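PDB 4JDX: fluorescence recovery protein from Synechocystis sp., which accelerates conversion of the active red form of the orange carotenoid protein back to its orange form and speeds fluorescence recovery after photoprotective quenching in cyanobacteria. Local coordinates for residues Q21-L26 against L98-A103; K29-E34 against H67-K72; A40-Q45 against W56-F61; Q86-G91 against K108-A113. All blocks are in the same frame, centred on the assembly; numbering follows the deposited sequence.

Contact 1 of 4, residues Q21-L26 against L98-A103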
loop_
_atom_site.group_PDB
_atom_site.type_symbol
_atom_site.label_atom_id
_atom_site.label_comp_id
_atom_site.label_asym_id
_atom_site.label_seq_id
_atom_site.Cartn_x
_atom_site.Cartn_y
_atom_site.Cartn_z
ATOM N N GLN A 21 -30.183 4.029 15.764
ATOM C CA GLN A 21 -29.219 3.579 16.760
ATOM C C GLN A 21 -28.716 2.171 16.450
ATOM O O GLN A 21 -27.519 1.898 16.545
ATOM C CB GLN A 21 -29.842 3.622 18.157
ATOM C CG GLN A 21 -28.906 3.183 19.270
ATOM C CD GLN A 21 -29.504 3.386 20.649
ATOM O OE1 GLN A 21 -30.554 4.013 20.795
ATOM N NE2 GLN A 21 -28.839 2.856 21.670
ATOM N N SER A 22 -29.630 1.282 16.073
ATOM C CA SER A 22 -29.266 -0.094 15.751
ATOM C C SER A 22 -28.570 -0.182 14.394
ATOM O O SER A 22 -27.769 -1.087 14.157
ATOM C CB SER A 22 -30.498 -0.999 15.771
ATOM O OG SER A 22 -30.783 -1.428 17.088
ATOM N N ALA A 23 -28.878 0.761 13.509
ATOM C CA ALA A 23 -28.228 0.823 12.205
ATOM C C ALA A 23 -26.755 1.167 12.389
ATOM O O ALA A 23 -25.884 0.583 11.743
ATOM C CB ALA A 23 -28.913 1.852 11.316
ATOM N N HIS A 24 -26.486 2.116 13.280
ATOM C CA HIS A 24 -25.120 2.513 13.602
ATOM C C HIS A 24 -24.336 1.332 14.155
ATOM O O HIS A 24 -23.180 1.112 13.788
ATOM C CB HIS A 24 -25.119 3.649 14.627
ATOM C CG HIS A 24 -25.527 4.973 14.063
ATOM N ND1 HIS A 24 -26.009 6.000 14.848
ATOM C CD2 HIS A 24 -25.520 5.444 12.794
ATOM C CE1 HIS A 24 -26.285 7.041 14.087
ATOM N NE2 HIS A 24 -25.996 6.731 12.835
ATOM N N ALA A 25 -24.975 0.571 15.038
ATOM C CA ALA A 25 -24.329 -0.567 15.676
ATOM C C ALA A 25 -24.028 -1.637 14.635
ATOM O O ALA A 25 -23.031 -2.356 14.735
ATOM C CB ALA A 25 -25.216 -1.129 16.779
ATOM N N LEU A 26 -24.888 -1.730 13.629
ATOM C CA LEU A 26 -24.719 -2.717 12.571
ATOM C C LEU A 26 -23.643 -2.264 11.587
ATOM O O LEU A 26 -22.907 -3.083 11.038
ATOM C CB LEU A 26 -26.042 -2.958 11.843
ATOM C CG LEU A 26 -25.974 -3.984 10.712
ATOM C CD1 LEU A 26 -25.318 -5.276 11.199
ATOM C CD2 LEU A 26 -27.366 -4.251 10.155
ATOM N N LEU A 98 -31.328 -7.294 9.815
ATOM C CA LEU A 98 -32.077 -6.114 9.389
ATOM C C LEU A 98 -33.477 -6.060 9.996
ATOM O O LEU A 98 -34.245 -5.141 9.713
ATOM C CB LEU A 98 -32.196 -6.104 7.865
ATOM C CG LEU A 98 -30.875 -6.033 7.100
ATOM C CD1 LEU A 98 -31.111 -6.263 5.611
ATOM C CD2 LEU A 98 -30.194 -4.695 7.351
ATOM N N THR A 99 -33.800 -7.035 10.839
ATOM C CA THR A 99 -35.162 -7.206 11.333
ATOM C C THR A 99 -35.589 -6.138 12.342
ATOM O O THR A 99 -36.739 -6.123 12.780
ATOM C CB THR A 99 -35.341 -8.589 11.986
ATOM O OG1 THR A 99 -34.473 -8.695 13.121
ATOM C CG2 THR A 99 -35.025 -9.701 10.993
ATOM N N PHE A 100 -34.671 -5.249 12.712
ATOM C CA PHE A 100 -35.008 -4.147 13.608
ATOM C C PHE A 100 -35.609 -3.002 12.799
ATOM O O PHE A 100 -36.250 -2.104 13.350
ATOM C CB PHE A 100 -33.774 -3.669 14.381
ATOM C CG PHE A 100 -32.740 -2.994 13.519
ATOM C CD1 PHE A 100 -32.794 -1.631 13.288
ATOM C CD2 PHE A 100 -31.718 -3.723 12.940
ATOM C CE1 PHE A 100 -31.850 -1.011 12.496
ATOM C CE2 PHE A 100 -30.773 -3.104 12.147
ATOM C CZ PHE A 100 -30.838 -1.749 11.925
ATOM N N LEU A 101 -35.410 -3.053 11.485
ATOM C CA LEU A 101 -35.936 -2.037 10.584
ATOM C C LEU A 101 -37.398 -2.285 10.235
ATOM O O LEU A 101 -37.903 -3.398 10.381
ATOM C CB LEU A 101 -35.122 -2.005 9.292
ATOM C CG LEU A 101 -33.661 -1.582 9.420
ATOM C CD1 LEU A 101 -32.954 -1.778 8.087
ATOM C CD2 LEU A 101 -33.563 -0.135 9.894
ATOM N N ALA A 102 -38.068 -1.236 9.768
ATOM C CA ALA A 102 -39.413 -1.360 9.223
ATOM C C ALA A 102 -39.406 -2.366 8.077
ATOM O O ALA A 102 -38.403 -2.518 7.381
ATOM C CB ALA A 102 -39.914 -0.007 8.739
ATOM N N ALA A 103 -40.531 -3.047 7.886
ATOM C CA ALA A 103 -40.648 -4.090 6.872
ATOM C C ALA A 103 -40.364 -3.557 5.469
ATOM O O ALA A 103 -39.735 -4.236 4.657
ATOM C CB ALA A 103 -42.038 -4.714 6.929
#

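Contact 2 of 4, residues K29-E34 against H67-K72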
loop_
_atom_site.group_PDB
_atom_site.type_symbol
_atom_site.label_atom_id
_atom_site.label_comp_id
_atom_site.label_asym_id
_atom_site.label_seq_id
_atom_site.Cartn_x
_atom_site.Cartn_y
_atom_site.Cartn_z
ATOM N N LYS A 29 -20.342 -3.060 13.154
ATOM C CA LYS A 29 -20.171 -4.505 13.094
ATOM C C LYS A 29 -19.644 -4.917 11.721
ATOM O O LYS A 29 -18.660 -5.648 11.616
ATOM C CB LYS A 29 -21.507 -5.194 13.359
ATOM C CG LYS A 29 -21.399 -6.654 13.752
ATOM C CD LYS A 29 -22.781 -7.269 13.893
ATOM C CE LYS A 29 -22.758 -8.536 14.725
ATOM N NZ LYS A 29 -23.157 -8.278 16.138
ATOM N N ALA A 30 -20.310 -4.436 10.675
ATOM C CA ALA A 30 -19.920 -4.722 9.299
ATOM C C ALA A 30 -18.518 -4.191 9.030
ATOM O O ALA A 30 -17.699 -4.851 8.388
ATOM C CB ALA A 30 -20.913 -4.092 8.330
ATOM N N TYR A 31 -18.256 -2.988 9.528
ATOM C CA TYR A 31 -16.953 -2.353 9.393
ATOM C C TYR A 31 -15.858 -3.268 9.930
ATOM O O TYR A 31 -14.829 -3.469 9.281
ATOM C CB TYR A 31 -16.939 -1.013 10.133
ATOM C CG TYR A 31 -15.581 -0.349 10.186
ATOM C CD1 TYR A 31 -14.954 0.087 9.029
ATOM C CD2 TYR A 31 -14.929 -0.155 11.394
ATOM C CE1 TYR A 31 -13.713 0.693 9.076
ATOM C CE2 TYR A 31 -13.690 0.450 11.448
ATOM C CZ TYR A 31 -13.089 0.871 10.287
ATOM O OH TYR A 31 -11.856 1.476 10.342
ATOM N N GLN A 32 -16.086 -3.829 11.113
ATOM C CA GLN A 32 -15.129 -4.745 11.718
ATOM C C GLN A 32 -14.977 -6.002 10.869
ATOM O O GLN A 32 -13.878 -6.544 10.744
ATOM C CB GLN A 32 -15.563 -5.110 13.137
ATOM C CG GLN A 32 -15.480 -3.945 14.112
ATOM C CD GLN A 32 -14.055 -3.481 14.344
ATOM O OE1 GLN A 32 -13.119 -4.276 14.286
ATOM N NE2 GLN A 32 -13.880 -2.190 14.604
ATOM N N ARG A 33 -16.078 -6.455 10.276
ATOM C CA ARG A 33 -16.045 -7.637 9.425
ATOM C C ARG A 33 -15.201 -7.369 8.183
ATOM O O ARG A 33 -14.514 -8.260 7.683
ATOM C CB ARG A 33 -17.458 -8.045 9.003
ATOM C CG ARG A 33 -18.339 -8.550 10.131
ATOM C CD ARG A 33 -19.485 -9.362 9.568
ATOM N NE ARG A 33 -20.331 -9.952 10.605
ATOM C CZ ARG A 33 -21.612 -9.654 10.812
ATOM N NH1 ARG A 33 -22.242 -8.759 10.063
ATOM N NH2 ARG A 33 -22.274 -10.262 11.782
ATOM N N GLU A 34 -15.259 -6.139 7.686
ATOM C CA GLU A 34 -14.525 -5.775 6.485
ATOM C C GLU A 34 -13.028 -5.679 6.778
ATOM O O GLU A 34 -12.201 -5.999 5.924
ATOM C CB GLU A 34 -15.038 -4.454 5.913
ATOM C CG GLU A 34 -14.491 -4.154 4.532
ATOM C CD GLU A 34 -15.205 -3.009 3.846
ATOM O OE1 GLU A 34 -15.798 -2.164 4.549
ATOM O OE2 GLU A 34 -15.173 -2.960 2.598
ATOM N N HIS A 67 -9.567 3.729 0.541
ATOM C CA HIS A 67 -10.326 4.915 0.164
ATOM C C HIS A 67 -11.813 4.584 0.105
ATOM O O HIS A 67 -12.657 5.392 0.491
ATOM C CB HIS A 67 -9.860 5.452 -1.190
ATOM C CG HIS A 67 -10.540 6.723 -1.598
ATOM N ND1 HIS A 67 -11.334 6.814 -2.721
ATOM C CD2 HIS A 67 -10.554 7.950 -1.026
ATOM C CE1 HIS A 67 -11.802 8.046 -2.827
ATOM N NE2 HIS A 67 -11.344 8.754 -1.811
ATOM N N GLU A 68 -12.116 3.390 -0.389
ATOM C CA GLU A 68 -13.482 2.887 -0.449
ATOM C C GLU A 68 -14.094 2.866 0.946
ATOM O O GLU A 68 -15.186 3.387 1.171
ATOM C CB GLU A 68 -13.479 1.469 -1.024
ATOM C CG GLU A 68 -14.836 0.783 -1.050
ATOM C CD GLU A 68 -14.737 -0.679 -1.435
ATOM O OE1 GLU A 68 -13.662 -1.094 -1.915
ATOM O OE2 GLU A 68 -15.729 -1.415 -1.254
ATOM N N ILE A 69 -13.364 2.263 1.876
ATOM C CA ILE A 69 -13.831 2.086 3.247
ATOM C C ILE A 69 -14.003 3.412 3.982
ATOM O O ILE A 69 -14.937 3.576 4.767
ATOM C CB ILE A 69 -12.857 1.191 4.039
ATOM C CG1 ILE A 69 -12.960 -0.254 3.541
ATOM C CG2 ILE A 69 -13.141 1.271 5.540
ATOM C CD1 ILE A 69 -11.958 -1.200 4.167
ATOM N N ASP A 70 -13.104 4.355 3.725
ATOM C CA ASP A 70 -13.152 5.657 4.379
ATOM C C ASP A 70 -14.514 6.324 4.200
ATOM O O ASP A 70 -14.976 7.048 5.083
ATOM C CB ASP A 70 -12.057 6.575 3.828
ATOM C CG ASP A 70 -10.671 6.203 4.326
ATOM O OD1 ASP A 70 -10.568 5.521 5.366
ATOM O OD2 ASP A 70 -9.683 6.605 3.675
ATOM N N GLY A 71 -15.157 6.071 3.064
ATOM C CA GLY A 71 -16.409 6.732 2.740
ATOM C C GLY A 71 -17.571 5.786 2.487
ATOM O O GLY A 71 -18.622 6.208 2.005
ATOM N N LYS A 72 -17.394 4.510 2.819
ATOM C CA LYS A 72 -18.409 3.500 2.527
ATOM C C LYS A 72 -19.587 3.538 3.499
ATOM O O LYS A 72 -20.730 3.306 3.106
ATOM C CB LYS A 72 -17.796 2.097 2.538
ATOM C CG LYS A 72 -18.831 0.986 2.447
ATOM C CD LYS A 72 -18.201 -0.389 2.535
ATOM C CE LYS A 72 -17.776 -0.895 1.172
ATOM N NZ LYS A 72 -17.484 -2.351 1.201
#

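Contact 3 of 4, residues A40-Q45 against W56-F61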
loop_
_atom_site.group_PDB
_atom_site.type_symbol
_atom_site.label_atom_id
_atom_site.label_comp_id
_atom_site.label_asym_id
_atom_site.label_seq_id
_atom_site.Cartn_x
_atom_site.Cartn_y
_atom_site.Cartn_z
ATOM N N ALA A 40 -7.051 -10.456 6.062
ATOM C CA ALA A 40 -6.817 -11.831 5.626
ATOM C C ALA A 40 -6.301 -11.889 4.190
ATOM O O ALA A 40 -5.342 -12.604 3.897
ATOM C CB ALA A 40 -8.099 -12.650 5.759
ATOM N N THR A 41 -6.939 -11.138 3.297
ATOM C CA THR A 41 -6.534 -11.115 1.894
ATOM C C THR A 41 -5.131 -10.538 1.756
ATOM O O THR A 41 -4.273 -11.117 1.093
ATOM C CB THR A 41 -7.504 -10.285 1.020
ATOM O OG1 THR A 41 -7.570 -8.938 1.505
ATOM C CG2 THR A 41 -8.894 -10.901 1.018
ATOM N N VAL A 42 -4.911 -9.394 2.394
ATOM C CA VAL A 42 -3.615 -8.730 2.381
ATOM C C VAL A 42 -2.531 -9.671 2.886
ATOM O O VAL A 42 -1.496 -9.854 2.243
ATOM C CB VAL A 42 -3.634 -7.474 3.276
ATOM C CG1 VAL A 42 -2.215 -6.939 3.512
ATOM C CG2 VAL A 42 -4.531 -6.406 2.667
ATOM N N GLN A 43 -2.783 -10.265 4.046
ATOM C CA GLN A 43 -1.837 -11.175 4.671
ATOM C C GLN A 43 -1.550 -12.353 3.750
ATOM O O GLN A 43 -0.483 -12.966 3.820
ATOM C CB GLN A 43 -2.402 -11.680 6.001
ATOM C CG GLN A 43 -1.422 -11.620 7.156
ATOM C CD GLN A 43 -2.108 -11.699 8.506
ATOM O OE1 GLN A 43 -3.315 -11.913 8.589
ATOM N NE2 GLN A 43 -1.341 -11.521 9.572
ATOM N N ALA A 44 -2.504 -12.651 2.874
ATOM C CA ALA A 44 -2.421 -13.821 2.010
ATOM C C ALA A 44 -1.623 -13.522 0.746
ATOM O O ALA A 44 -0.644 -14.205 0.447
ATOM C CB ALA A 44 -3.822 -14.306 1.651
ATOM N N GLN A 45 -2.037 -12.493 0.013
ATOM C CA GLN A 45 -1.412 -12.175 -1.266
ATOM C C GLN A 45 -0.039 -11.534 -1.070
ATOM O O GLN A 45 0.666 -11.250 -2.038
ATOM C CB GLN A 45 -2.320 -11.276 -2.113
ATOM C CG GLN A 45 -2.592 -9.909 -1.520
ATOM C CD GLN A 45 -3.417 -9.025 -2.441
ATOM O OE1 GLN A 45 -4.556 -8.678 -2.131
ATOM N NE2 GLN A 45 -2.838 -8.649 -3.577
ATOM N N TRP A 56 3.399 -4.291 -5.918
ATOM C CA TRP A 56 2.787 -3.040 -6.356
ATOM C C TRP A 56 1.286 -3.221 -6.573
ATOM O O TRP A 56 0.502 -2.300 -6.345
ATOM C CB TRP A 56 3.451 -2.529 -7.637
ATOM C CG TRP A 56 4.929 -2.256 -7.494
ATOM C CD1 TRP A 56 5.927 -2.688 -8.319
ATOM C CD2 TRP A 56 5.568 -1.495 -6.461
ATOM N NE1 TRP A 56 7.144 -2.240 -7.868
ATOM C CE2 TRP A 56 6.952 -1.507 -6.728
ATOM C CE3 TRP A 56 5.106 -0.805 -5.338
ATOM C CZ2 TRP A 56 7.875 -0.856 -5.913
ATOM C CZ3 TRP A 56 6.024 -0.160 -4.532
ATOM C CH2 TRP A 56 7.392 -0.190 -4.824
ATOM N N LYS A 57 0.893 -4.411 -7.014
ATOM C CA LYS A 57 -0.519 -4.738 -7.171
ATOM C C LYS A 57 -1.197 -4.713 -5.809
ATOM O O LYS A 57 -2.308 -4.203 -5.664
ATOM C CB LYS A 57 -0.684 -6.120 -7.799
ATOM C CG LYS A 57 -0.297 -6.187 -9.260
ATOM C CD LYS A 57 -0.627 -7.544 -9.852
ATOM C CE LYS A 57 -0.063 -7.694 -11.253
ATOM N NZ LYS A 57 1.406 -7.925 -11.227
ATOM N N LEU A 58 -0.514 -5.272 -4.816
ATOM C CA LEU A 58 -1.011 -5.285 -3.447
ATOM C C LEU A 58 -1.151 -3.860 -2.941
ATOM O O LEU A 58 -2.139 -3.504 -2.299
ATOM C CB LEU A 58 -0.050 -6.057 -2.546
ATOM C CG LEU A 58 -0.301 -5.929 -1.041
ATOM C CD1 LEU A 58 -1.657 -6.521 -0.660
ATOM C CD2 LEU A 58 0.834 -6.584 -0.262
ATOM N N HIS A 59 -0.145 -3.047 -3.231
ATOM C CA HIS A 59 -0.156 -1.650 -2.837
ATOM C C HIS A 59 -1.362 -0.925 -3.424
ATOM O O HIS A 59 -2.050 -0.178 -2.727
ATOM C CB HIS A 59 1.124 -0.964 -3.299
ATOM C CG HIS A 59 1.132 0.512 -3.053
ATOM N ND1 HIS A 59 1.214 1.051 -1.790
ATOM C CD2 HIS A 59 1.051 1.556 -3.909
ATOM C CE1 HIS A 59 1.194 2.371 -1.878
ATOM N NE2 HIS A 59 1.097 2.703 -3.150
ATOM N N ASP A 60 -1.613 -1.152 -4.710
ATOM C CA ASP A 60 -2.737 -0.524 -5.393
ATOM C C ASP A 60 -4.045 -0.956 -4.746
ATOM O O ASP A 60 -4.960 -0.153 -4.562
ATOM C CB ASP A 60 -2.743 -0.908 -6.874
ATOM C CG ASP A 60 -1.537 -0.375 -7.624
ATOM O OD1 ASP A 60 -0.919 0.602 -7.151
ATOM O OD2 ASP A 60 -1.213 -0.933 -8.693
ATOM N N PHE A 61 -4.119 -2.238 -4.403
ATOM C CA PHE A 61 -5.296 -2.809 -3.761
ATOM C C PHE A 61 -5.597 -2.122 -2.429
ATOM O O PHE A 61 -6.733 -1.722 -2.177
ATOM C CB PHE A 61 -5.096 -4.314 -3.553
ATOM C CG PHE A 61 -6.174 -4.966 -2.732
ATOM C CD1 PHE A 61 -7.384 -5.315 -3.299
ATOM C CD2 PHE A 61 -5.971 -5.238 -1.391
ATOM C CE1 PHE A 61 -8.373 -5.914 -2.543
ATOM C CE2 PHE A 61 -6.955 -5.838 -0.633
ATOM C CZ PHE A 61 -8.156 -6.177 -1.209
#

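Contact 4 of 4, residues Q86-G91 against K108-A113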
loop_
_atom_site.group_PDB
_atom_site.type_symbol
_atom_site.label_atom_id
_atom_site.label_comp_id
_atom_site.label_asym_id
_atom_site.label_seq_id
_atom_site.Cartn_x
_atom_site.Cartn_y
_atom_site.Cartn_z
ATOM N N GLN A 86 -25.623 -2.695 -0.402
ATOM C CA GLN A 86 -24.257 -3.023 -0.800
ATOM C C GLN A 86 -23.609 -3.964 0.214
ATOM O O GLN A 86 -23.005 -4.972 -0.156
ATOM C CB GLN A 86 -23.419 -1.752 -0.929
ATOM C CG GLN A 86 -22.041 -1.984 -1.527
ATOM C CD GLN A 86 -22.100 -2.416 -2.986
ATOM O OE1 GLN A 86 -23.086 -2.161 -3.679
ATOM N NE2 GLN A 86 -21.045 -3.073 -3.455
ATOM N N LEU A 87 -23.739 -3.623 1.492
ATOM C CA LEU A 87 -23.206 -4.443 2.575
ATOM C C LEU A 87 -23.775 -5.853 2.524
ATOM O O LEU A 87 -23.067 -6.831 2.768
ATOM C CB LEU A 87 -23.540 -3.812 3.926
ATOM C CG LEU A 87 -22.904 -2.447 4.193
ATOM C CD1 LEU A 87 -23.401 -1.873 5.515
ATOM C CD2 LEU A 87 -21.377 -2.549 4.169
ATOM N N LEU A 88 -25.061 -5.949 2.204
ATOM C CA LEU A 88 -25.740 -7.234 2.113
ATOM C C LEU A 88 -25.211 -8.019 0.922
ATOM O O LEU A 88 -24.966 -9.223 1.011
ATOM C CB LEU A 88 -27.243 -7.018 1.961
ATOM C CG LEU A 88 -28.104 -8.278 1.896
ATOM C CD1 LEU A 88 -28.033 -9.056 3.204
ATOM C CD2 LEU A 88 -29.534 -7.898 1.561
ATOM N N LYS A 89 -25.033 -7.324 -0.196
ATOM C CA LYS A 89 -24.513 -7.941 -1.405
ATOM C C LYS A 89 -23.079 -8.416 -1.190
ATOM O O LYS A 89 -22.665 -9.440 -1.735
ATOM C CB LYS A 89 -24.564 -6.949 -2.567
ATOM C CG LYS A 89 -24.399 -7.597 -3.927
ATOM C CD LYS A 89 -24.366 -6.569 -5.038
ATOM C CE LYS A 89 -24.240 -7.243 -6.392
ATOM N NZ LYS A 89 -23.856 -6.279 -7.455
ATOM N N GLU A 90 -22.328 -7.668 -0.386
ATOM C CA GLU A 90 -20.929 -7.982 -0.117
ATOM C C GLU A 90 -20.774 -8.968 1.041
ATOM O O GLU A 90 -19.660 -9.374 1.371
ATOM C CB GLU A 90 -20.150 -6.700 0.187
ATOM C CG GLU A 90 -19.989 -5.768 -1.003
ATOM C CD GLU A 90 -19.215 -4.512 -0.658
ATOM O OE1 GLU A 90 -18.759 -4.392 0.498
ATOM O OE2 GLU A 90 -19.063 -3.642 -1.540
ATOM N N GLY A 91 -21.889 -9.350 1.657
ATOM C CA GLY A 91 -21.862 -10.323 2.735
ATOM C C GLY A 91 -21.355 -9.751 4.048
ATOM O O GLY A 91 -20.995 -10.500 4.959
ATOM N N LYS A 108 -36.982 -3.371 0.469
ATOM C CA LYS A 108 -36.306 -2.537 -0.515
ATOM C C LYS A 108 -34.824 -2.899 -0.581
ATOM O O LYS A 108 -34.254 -3.044 -1.662
ATOM C CB LYS A 108 -36.475 -1.059 -0.155
ATOM C CG LYS A 108 -35.855 -0.094 -1.152
ATOM C CD LYS A 108 -36.536 -0.175 -2.509
ATOM C CE LYS A 108 -36.038 0.919 -3.442
ATOM N NZ LYS A 108 -36.561 0.768 -4.829
ATOM N N ILE A 109 -34.213 -3.054 0.588
ATOM C CA ILE A 109 -32.802 -3.407 0.679
ATOM C C ILE A 109 -32.524 -4.755 0.021
ATOM O O ILE A 109 -31.659 -4.865 -0.847
ATOM C CB ILE A 109 -32.339 -3.456 2.150
ATOM C CG1 ILE A 109 -32.286 -2.039 2.727
ATOM C CG2 ILE A 109 -30.975 -4.129 2.267
ATOM C CD1 ILE A 109 -32.000 -1.989 4.213
ATOM N N LYS A 110 -33.260 -5.778 0.441
ATOM C CA LYS A 110 -33.100 -7.115 -0.117
ATOM C C LYS A 110 -33.256 -7.084 -1.633
ATOM O O LYS A 110 -32.514 -7.746 -2.357
ATOM C CB LYS A 110 -34.126 -8.072 0.493
ATOM C CG LYS A 110 -33.943 -8.302 1.983
ATOM C CD LYS A 110 -34.982 -9.262 2.530
ATOM C CE LYS A 110 -34.824 -9.440 4.028
ATOM N NZ LYS A 110 -35.712 -10.507 4.565
ATOM N N ALA A 111 -34.219 -6.297 -2.101
ATOM C CA ALA A 111 -34.515 -6.198 -3.525
ATOM C C ALA A 111 -33.322 -5.634 -4.288
ATOM O O ALA A 111 -32.893 -6.199 -5.297
ATOM C CB ALA A 111 -35.748 -5.324 -3.748
ATOM N N LEU A 112 -32.788 -4.522 -3.798
ATOM C CA LEU A 112 -31.657 -3.861 -4.442
ATOM C C LEU A 112 -30.424 -4.762 -4.465
ATOM O O LEU A 112 -29.647 -4.742 -5.422
ATOM C CB LEU A 112 -31.333 -2.550 -3.720
ATOM C CG LEU A 112 -32.443 -1.497 -3.758
ATOM C CD1 LEU A 112 -32.121 -0.336 -2.824
ATOM C CD2 LEU A 112 -32.671 -1.007 -5.185
ATOM N N ALA A 113 -30.261 -5.562 -3.417
ATOM C CA ALA A 113 -29.099 -6.434 -3.281
ATOM C C ALA A 113 -29.205 -7.667 -4.178
ATOM O O ALA A 113 -28.189 -8.228 -4.591
ATOM C CB ALA A 113 -28.926 -6.854 -1.827
#

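Contact 1 of 4, residues Q21-L26 against L98-A103
Phe100 takes the crowded position about its first torsion, with CG between the backbone N and the carbonyl carbon (chi1 68°), and this swings the ring out of its turn onto helix 17-47. On the helix, Leu26 holds CG anti to its backbone N (chi1 -180°), which carries CD2 out toward the loop. Leu98 has CG anti to the carbonyl carbon instead, so that its CD2 comes back to the helix although its CB points away.

Ser22 approaches one face of the phenyl ring through its methylene carbon rather than its hydroxyl. Its CB sits 3.6 Å from the centroid of the Phe100 ring and 18° off the ring normal, a CH-pi contact, displaced toward the CD1 and CE1 rim. The opposite face is covered by CG of Leu101, so the ring is sandwiched between the helix and its own chain. CD2 of Leu26 meets the edge of the ring near its plane, 4.1 Å from CE2 of Phe100. The same methyl touches CD2 of Leu98 at 4.0 Å, the two leucines crossing nearly at right angles, while CB of Ala23 packs against CZ of Phe100 at 4.1 Å.

Residues 98-101 form a type I beta turn, closed by Leu101 N to Leu98 O at 3.0 Å. Glu19, one turn earlier on the long helix, accepts a hydrogen bond from the backbone N of Ala102. Cohesion between the two segments is therefore apolar and CH-pi in kind, most of it gathered round the Phe100 ring, without directional polar bonds.

Contact 2 of 4, residues K29-E34 against H67-K72
Glu34 and Lys72 reach toward each other tip to tip across the gap between helix 17-47 and the segment 67-72. Both have CG anti to the backbone N, but the glutamate is extended beyond it, whereas the lysine bends at chi3 (-88°) and so turns its ammonium group back to the carboxylate. NZ of Lys72 lies 2.8 Å from OE2 of Glu34, in a hydrogen-bonded salt bridge in which the ammonium nitrogen stands above the carboxylate plane, 37° out of it. The strongest polar partner of this ammonium group lies outside the two segments, OE1 of Glu90, in a further salt bridge. Weaker is the bond from Lys72 NZ to OE2 of Glu68, at 3.2 Å.

Glu34, Glu68 and Lys72 thus make a salt-bridge network in the antiparallel helical hairpin of helices 17-47 and 53-70. OE2 of Glu34 and OE2 of Glu68 lie 4.2 Å apart, and the shared ammonium group probably eases the repulsion expected between them. The hydroxyl of Tyr73 hydrogen-bonds OE1 of the buried Glu34.

Ile69 packs beside these charges, its two branches divided between two partners. CG1 lies 3.6 Å from OE1 of Glu34, so the carboxylate has hydrocarbon beside it as well as charge. The other branch, CG2, is anti to the backbone N and meets the Tyr31 ring at its edge, in the ring plane, 3.6 Å from CE1; these two side chains cross at about a right angle.

Contact 3 of 4, residues A40-Q45 against W56-F61
CD1 of Leu58 packs against the side chain of Gln45, 3.5 Å from its CD and nearly as close to CG, so the methyl meets both the aliphatic stem and the amide carbon. Beyond that carbon, OE1 of Gln45 stands over one face of the Phe61 ring, 3.8 Å from CD2 and offset toward the rim, with amide and ring planes 45° apart. Val42 supplies both methyls: CG2 comes to the edge of the Phe61 ring, 4.1 Å from CE2, and CG1 packs on CD1 of Leu58 at 4.2 Å.

These positions follow from the torsions. Gln45 has CG in the crowded place between backbone N and carbonyl carbon (chi1 64°) and then runs extended, whereas Leu58 and Phe61 both hold CG anti to N and reach across to the first helix. OG1 of Thr41, near the Phe61 ring, is hydrogen-bonded to the carbonyl O of Leu38, one turn back.

The two segments run antiparallel, 10.8 Å apart at the axes and at 169°, as arms of the hairpin formed by helices 17-47 and 53-70. The second subunit packs against this part of the hairpin, with its Leu55 on Val42 and its Leu38 on Trp56.

Contact 4 of 4, residues Q86-G91 against K108-A113
Leu88 leads the packing of helix 80-89 on helix 103-114, a helix-helix contact just ahead of a Schellman motif that ends the first helix at Gly91. CB of Leu88 already lies 4.1 Å from CB of Ala113, where the backbones come close: the CA atoms of Lys89 and Ala113 are 5.2 Å apart. CG of Leu88, anti to the backbone N (chi1 -178°), stays at a similar distance from the Ala113 methyl. At the tip CD2 makes the tightest approach, 3.6 Å from CB of Ala113, and it is also 4.0 Å from CA of Lys110 and 4.1 Å from CG2 of Ile109. One leucine methyl therefore lies against three residues on the facing side of the second helix, and the small side chain of Ala113 is consistent with the close approach.

Lys89, next to it, runs out extended along the border of the contact, its CG 3.9 Å from the carbonyl O of Ala113. Ile109 continues the apolar surface beyond Leu88, packing on Ile81 and Phe84 of helix 80-89 and on Leu98. Leu112 does likewise with Phe82 and Ala85, so the two helices are joined along more than this final turn.

The chain leaves the helical conformation at Gly91 with positive phi (76°), which by itself favours glycine. Gln86 and Glu90 are linked within the same segment: OE2 of Glu90 receives a nearly straight hydrogen bond from NE2 of Gln86, 2.8 Å long with an N-H...O angle of 170°.

Overall arrangement
Contacts 1, 2 and 3 are strung along helix 17-47, with contacts 1 and 3 on opposite sides of the chain's centre, about 33 Å apart between centres. Contacts 2 and 3 join the same pair of helices, yet the former is carried by a partly buried salt-bridge network and the latter by apolar and amide packing beside the second subunit. Contact 1 is the buried one; contact 4 lies at the surface, though both are apolar. They touch through Ile109, which packs on Leu98 and Leu101. Contacts 2 and 4 meet instead by charge, Lys72 NZ to Glu90 OE1 at 2.5 Å, linking segment 67-72 to segment 86-91.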